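Local coordinates for protein beta-N-acetylhexosaminidase (Streptomyces plicatus, PDB 1JAK) that removes terminal N-acetylhexosamine residues from glycans as a family 20 glycoside hydrolase, probably through substrate-assisted catalysis, at residues G283-Y295 / H322-V336. Numbering follows the deposited sequence.
Sequences GFSSLCVDKDVTY and HSTPKADFVAFMKRV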
# COMPACT_ATOMS: atom_id res chain seq x y z
N GLY A 283 8.69 -14.70 16.51
CA GLY A 283 8.69 -16.16 16.48
C GLY A 283 8.48 -16.96 17.75
O GLY A 283 8.44 -18.19 17.69
N PHE A 284 8.30 -16.28 18.87
CA PHE A 284 8.15 -16.95 20.17
C PHE A 284 6.73 -17.25 20.63
O PHE A 284 6.54 -17.97 21.61
CB PHE A 284 8.84 -16.09 21.23
CG PHE A 284 8.27 -14.71 21.34
CD1 PHE A 284 7.14 -14.47 22.11
CD2 PHE A 284 8.85 -13.64 20.65
CE1 PHE A 284 6.59 -13.19 22.19
CE2 PHE A 284 8.31 -12.36 20.72
CZ PHE A 284 7.17 -12.14 21.49
N SER A 285 5.73 -16.69 19.96
CA SER A 285 4.34 -16.89 20.36
C SER A 285 3.58 -17.88 19.48
O SER A 285 3.89 -18.05 18.31
CB SER A 285 3.61 -15.55 20.34
OG SER A 285 3.70 -14.97 19.05
N SER A 286 2.57 -18.52 20.07
CA SER A 286 1.76 -19.46 19.31
C SER A 286 0.41 -19.75 19.95
O SER A 286 0.31 -19.91 21.17
CB SER A 286 2.50 -20.79 19.13
OG SER A 286 1.68 -21.71 18.42
N LEU A 287 -0.64 -19.79 19.13
CA LEU A 287 -1.95 -20.14 19.64
C LEU A 287 -1.79 -21.62 19.96
O LEU A 287 -0.88 -22.27 19.43
CB LEU A 287 -3.01 -19.97 18.55
CG LEU A 287 -3.26 -18.54 18.07
CD1 LEU A 287 -4.33 -18.54 16.98
CD2 LEU A 287 -3.70 -17.68 19.25
N CYS A 288 -2.64 -22.17 20.82
CA CYS A 288 -2.52 -23.58 21.15
C CYS A 288 -3.35 -24.41 20.17
O CYS A 288 -4.57 -24.49 20.28
CB CYS A 288 -2.95 -23.85 22.59
SG CYS A 288 -2.21 -25.41 23.16
N VAL A 289 -2.66 -25.00 19.20
CA VAL A 289 -3.31 -25.79 18.16
C VAL A 289 -4.15 -26.96 18.67
O VAL A 289 -5.16 -27.30 18.06
CB VAL A 289 -2.26 -26.32 17.14
CG1 VAL A 289 -2.94 -27.19 16.08
CG2 VAL A 289 -1.55 -25.15 16.48
N ASP A 290 -3.74 -27.54 19.80
CA ASP A 290 -4.47 -28.68 20.36
C ASP A 290 -5.64 -28.35 21.28
O ASP A 290 -6.17 -29.24 21.94
CB ASP A 290 -3.50 -29.59 21.14
CG ASP A 290 -2.40 -30.14 20.27
OD1 ASP A 290 -2.69 -30.60 19.14
OD2 ASP A 290 -1.23 -30.13 20.72
N LYS A 291 -6.05 -27.08 21.32
CA LYS A 291 -7.18 -26.69 22.17
C LYS A 291 -8.39 -26.28 21.34
O LYS A 291 -8.26 -25.55 20.36
CB LYS A 291 -6.80 -25.54 23.09
CG LYS A 291 -5.90 -25.92 24.25
CD LYS A 291 -5.71 -24.74 25.19
CE LYS A 291 -4.96 -25.15 26.44
NZ LYS A 291 -5.72 -26.18 27.21
N ASP A 292 -9.57 -26.75 21.73
CA ASP A 292 -10.79 -26.41 21.00
C ASP A 292 -11.11 -24.91 21.05
O ASP A 292 -11.55 -24.35 20.05
CB ASP A 292 -11.99 -27.18 21.55
CG ASP A 292 -12.00 -28.63 21.13
OD1 ASP A 292 -11.56 -28.93 20.00
OD2 ASP A 292 -12.47 -29.48 21.92
N VAL A 293 -10.88 -24.28 22.20
CA VAL A 293 -11.18 -22.86 22.34
C VAL A 293 -10.47 -22.01 21.29
O VAL A 293 -10.96 -20.95 20.89
CB VAL A 293 -10.82 -22.34 23.75
CG1 VAL A 293 -9.31 -22.36 23.94
CG2 VAL A 293 -11.38 -20.93 23.94
N THR A 294 -9.32 -22.49 20.84
CA THR A 294 -8.53 -21.77 19.83
C THR A 294 -9.34 -21.48 18.57
O THR A 294 -9.27 -20.38 18.01
CB THR A 294 -7.29 -22.58 19.44
OG1 THR A 294 -6.43 -22.71 20.58
CG2 THR A 294 -6.53 -21.89 18.31
N TYR A 295 -10.10 -22.47 18.13
CA TYR A 295 -10.89 -22.34 16.91
C TYR A 295 -12.17 -21.53 17.11
O TYR A 295 -12.68 -20.94 16.16
CB TYR A 295 -11.15 -23.73 16.35
CG TYR A 295 -9.83 -24.44 16.13
CD1 TYR A 295 -9.03 -24.13 15.03
CD2 TYR A 295 -9.31 -25.30 17.10
CE1 TYR A 295 -7.75 -24.65 14.90
CE2 TYR A 295 -8.03 -25.83 16.98
CZ TYR A 295 -7.25 -25.49 15.88
OH TYR A 295 -5.97 -25.98 15.77
N HIS A 322 7.30 -20.00 14.61
CA HIS A 322 8.39 -20.84 15.07
C HIS A 322 8.17 -21.58 16.38
O HIS A 322 8.97 -22.45 16.75
CB HIS A 322 9.67 -20.01 15.11
CG HIS A 322 9.99 -19.37 13.80
ND1 HIS A 322 9.84 -20.03 12.60
CD2 HIS A 322 10.44 -18.13 13.49
CE1 HIS A 322 10.19 -19.23 11.61
NE2 HIS A 322 10.56 -18.07 12.12
N SER A 323 7.10 -21.26 17.09
CA SER A 323 6.79 -21.95 18.34
C SER A 323 5.64 -22.91 18.07
O SER A 323 5.06 -23.48 18.99
CB SER A 323 6.41 -20.95 19.43
OG SER A 323 7.54 -20.17 19.79
N THR A 324 5.34 -23.10 16.79
CA THR A 324 4.28 -24.00 16.35
C THR A 324 4.91 -25.13 15.54
O THR A 324 5.40 -24.90 14.44
CB THR A 324 3.27 -23.28 15.43
OG1 THR A 324 2.83 -22.06 16.05
CG2 THR A 324 2.05 -24.17 15.18
N PRO A 325 4.93 -26.35 16.08
CA PRO A 325 5.52 -27.48 15.35
C PRO A 325 4.95 -27.55 13.93
O PRO A 325 3.76 -27.32 13.73
CB PRO A 325 5.13 -28.68 16.20
CG PRO A 325 5.13 -28.11 17.59
CD PRO A 325 4.42 -26.78 17.40
N LYS A 326 5.81 -27.86 12.96
CA LYS A 326 5.39 -27.93 11.56
C LYS A 326 4.06 -28.66 11.34
O LYS A 326 3.18 -28.15 10.66
CB LYS A 326 6.48 -28.58 10.71
CG LYS A 326 6.10 -28.75 9.25
CD LYS A 326 5.83 -27.40 8.58
CE LYS A 326 7.13 -26.70 8.20
NZ LYS A 326 7.83 -27.41 7.09
N ALA A 327 3.93 -29.85 11.92
CA ALA A 327 2.70 -30.62 11.75
C ALA A 327 1.49 -29.90 12.32
O ALA A 327 0.40 -29.98 11.75
CB ALA A 327 2.85 -31.99 12.40
N ASP A 328 1.66 -29.20 13.44
CA ASP A 328 0.56 -28.46 14.04
C ASP A 328 0.21 -27.25 13.18
O ASP A 328 -0.96 -26.88 13.06
CB ASP A 328 0.91 -27.99 15.45
CG ASP A 328 0.96 -29.13 16.46
OD1 ASP A 328 0.16 -30.09 16.32
OD2 ASP A 328 1.79 -29.07 17.38
N PHE A 329 1.22 -26.63 12.58
CA PHE A 329 1.00 -25.48 11.71
C PHE A 329 0.12 -25.91 10.54
O PHE A 329 -0.87 -25.24 10.21
CB PHE A 329 2.33 -24.95 11.18
CG PHE A 329 2.19 -23.78 10.23
CD1 PHE A 329 1.98 -22.50 10.72
CD2 PHE A 329 2.28 -23.98 8.86
CE1 PHE A 329 1.87 -21.42 9.84
CE2 PHE A 329 2.16 -22.91 7.97
CZ PHE A 329 1.96 -21.62 8.46
N VAL A 330 0.46 -27.03 9.92
CA VAL A 330 -0.31 -27.54 8.79
C VAL A 330 -1.74 -27.87 9.23
O VAL A 330 -2.70 -27.50 8.55
CB VAL A 330 0.34 -28.80 8.18
CG1 VAL A 330 -0.53 -29.34 7.05
CG2 VAL A 330 1.73 -28.46 7.64
N ALA A 331 -1.89 -28.55 10.36
CA ALA A 331 -3.21 -28.90 10.87
C ALA A 331 -4.02 -27.63 11.14
O ALA A 331 -5.20 -27.56 10.79
CB ALA A 331 -3.08 -29.72 12.15
N PHE A 332 -3.38 -26.64 11.76
CA PHE A 332 -4.04 -25.38 12.07
C PHE A 332 -4.56 -24.69 10.82
O PHE A 332 -5.72 -24.27 10.76
CB PHE A 332 -3.06 -24.44 12.79
CG PHE A 332 -3.66 -23.11 13.16
CD1 PHE A 332 -4.42 -22.97 14.31
CD2 PHE A 332 -3.46 -22.00 12.34
CE1 PHE A 332 -4.98 -21.73 14.66
CE2 PHE A 332 -4.02 -20.76 12.68
CZ PHE A 332 -4.78 -20.63 13.83
N MET A 333 -3.70 -24.56 9.82
CA MET A 333 -4.10 -23.90 8.58
C MET A 333 -5.19 -24.66 7.83
O MET A 333 -6.03 -24.06 7.17
CB MET A 333 -2.89 -23.67 7.68
CG MET A 333 -1.95 -22.60 8.23
SD MET A 333 -2.83 -21.04 8.52
CE MET A 333 -1.44 -19.87 8.55
N LYS A 334 -5.17 -25.99 7.93
CA LYS A 334 -6.19 -26.80 7.27
C LYS A 334 -7.55 -26.49 7.89
O LYS A 334 -8.57 -26.43 7.20
CB LYS A 334 -5.87 -28.28 7.44
CG LYS A 334 -6.91 -29.23 6.84
CD LYS A 334 -6.86 -29.22 5.32
CE LYS A 334 -7.84 -30.24 4.74
NZ LYS A 334 -7.69 -30.37 3.26
N ARG A 335 -7.55 -26.27 9.20
CA ARG A 335 -8.76 -25.98 9.95
C ARG A 335 -9.27 -24.55 9.84
O ARG A 335 -10.48 -24.31 9.78
CB ARG A 335 -8.54 -26.32 11.43
CG ARG A 335 -8.22 -27.78 11.69
CD ARG A 335 -7.64 -27.98 13.08
NE ARG A 335 -7.32 -29.39 13.33
CZ ARG A 335 -6.58 -29.81 14.35
NH1 ARG A 335 -6.08 -28.95 15.22
NH2 ARG A 335 -6.34 -31.11 14.50
N VAL A 336 -8.35 -23.58 9.81
CA VAL A 336 -8.76 -22.18 9.76
C VAL A 336 -9.02 -21.55 8.39
O VAL A 336 -9.85 -20.65 8.28
CB VAL A 336 -7.75 -21.29 10.52
CG1 VAL A 336 -7.67 -21.71 11.98
CG2 VAL A 336 -6.38 -21.38 9.87
O HOH W 1 1.24 -29.42 20.10
O HOH W 2 -4.78 -30.85 17.52
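R335 runs out extended from its helix and hydrogen-bonds through NH1 to Y295 OH (3.0 Å, 149° at the hydrogen), the phenol oxygen lying in the guanidinium plane while ring and guanidinium planes stand nearly perpendicular, at 85°. The same hydroxyl donates within its own segment, to a lone pair of V289 O (2.8 Å), so the hydroxyl has its rotation set by a donor and an acceptor. A phenylalanine in place of Y295 would probably leave R335 NH1 and V289 O each short of a partner and free the guanidinium to swing. Next to this pair of bonds, Y295 CE1 rests 3.8 Å from F332 CD1, the two rings oblique to each other. F332 swings its ring away from its own backbone N (chi1 -180°), which brings it alongside L287 and T294, where L287 CD1 meets its CZ and T294 CG2 comes to its edge. V289 packs one turn earlier on the helix, against D328 and the CB of F332, its CG1 in van der Waals contact with D328 O at 3.6 Å. The carboxylates of D290 and D328 lie close, and a water donating to D290 OD2 and D328 OD2 probably eases their repulsion. Toward the other end, T324 OG1 donates to S286 OG (2.7 Å), which in turn donates to L287 O. Further out, T294 OG1 and K291 N reach C288 O from opposite faces, holding the type I turn 288-291, and the C288-C269 disulfide ties down the same loop. The arrangement packs loop 283-291 and the first turn of helix 292-307 against helix 326-342, two neighbouring outer helices flanking strand 313-315 in the catalytic (beta/alpha)8 (TIM) barrel of family 20.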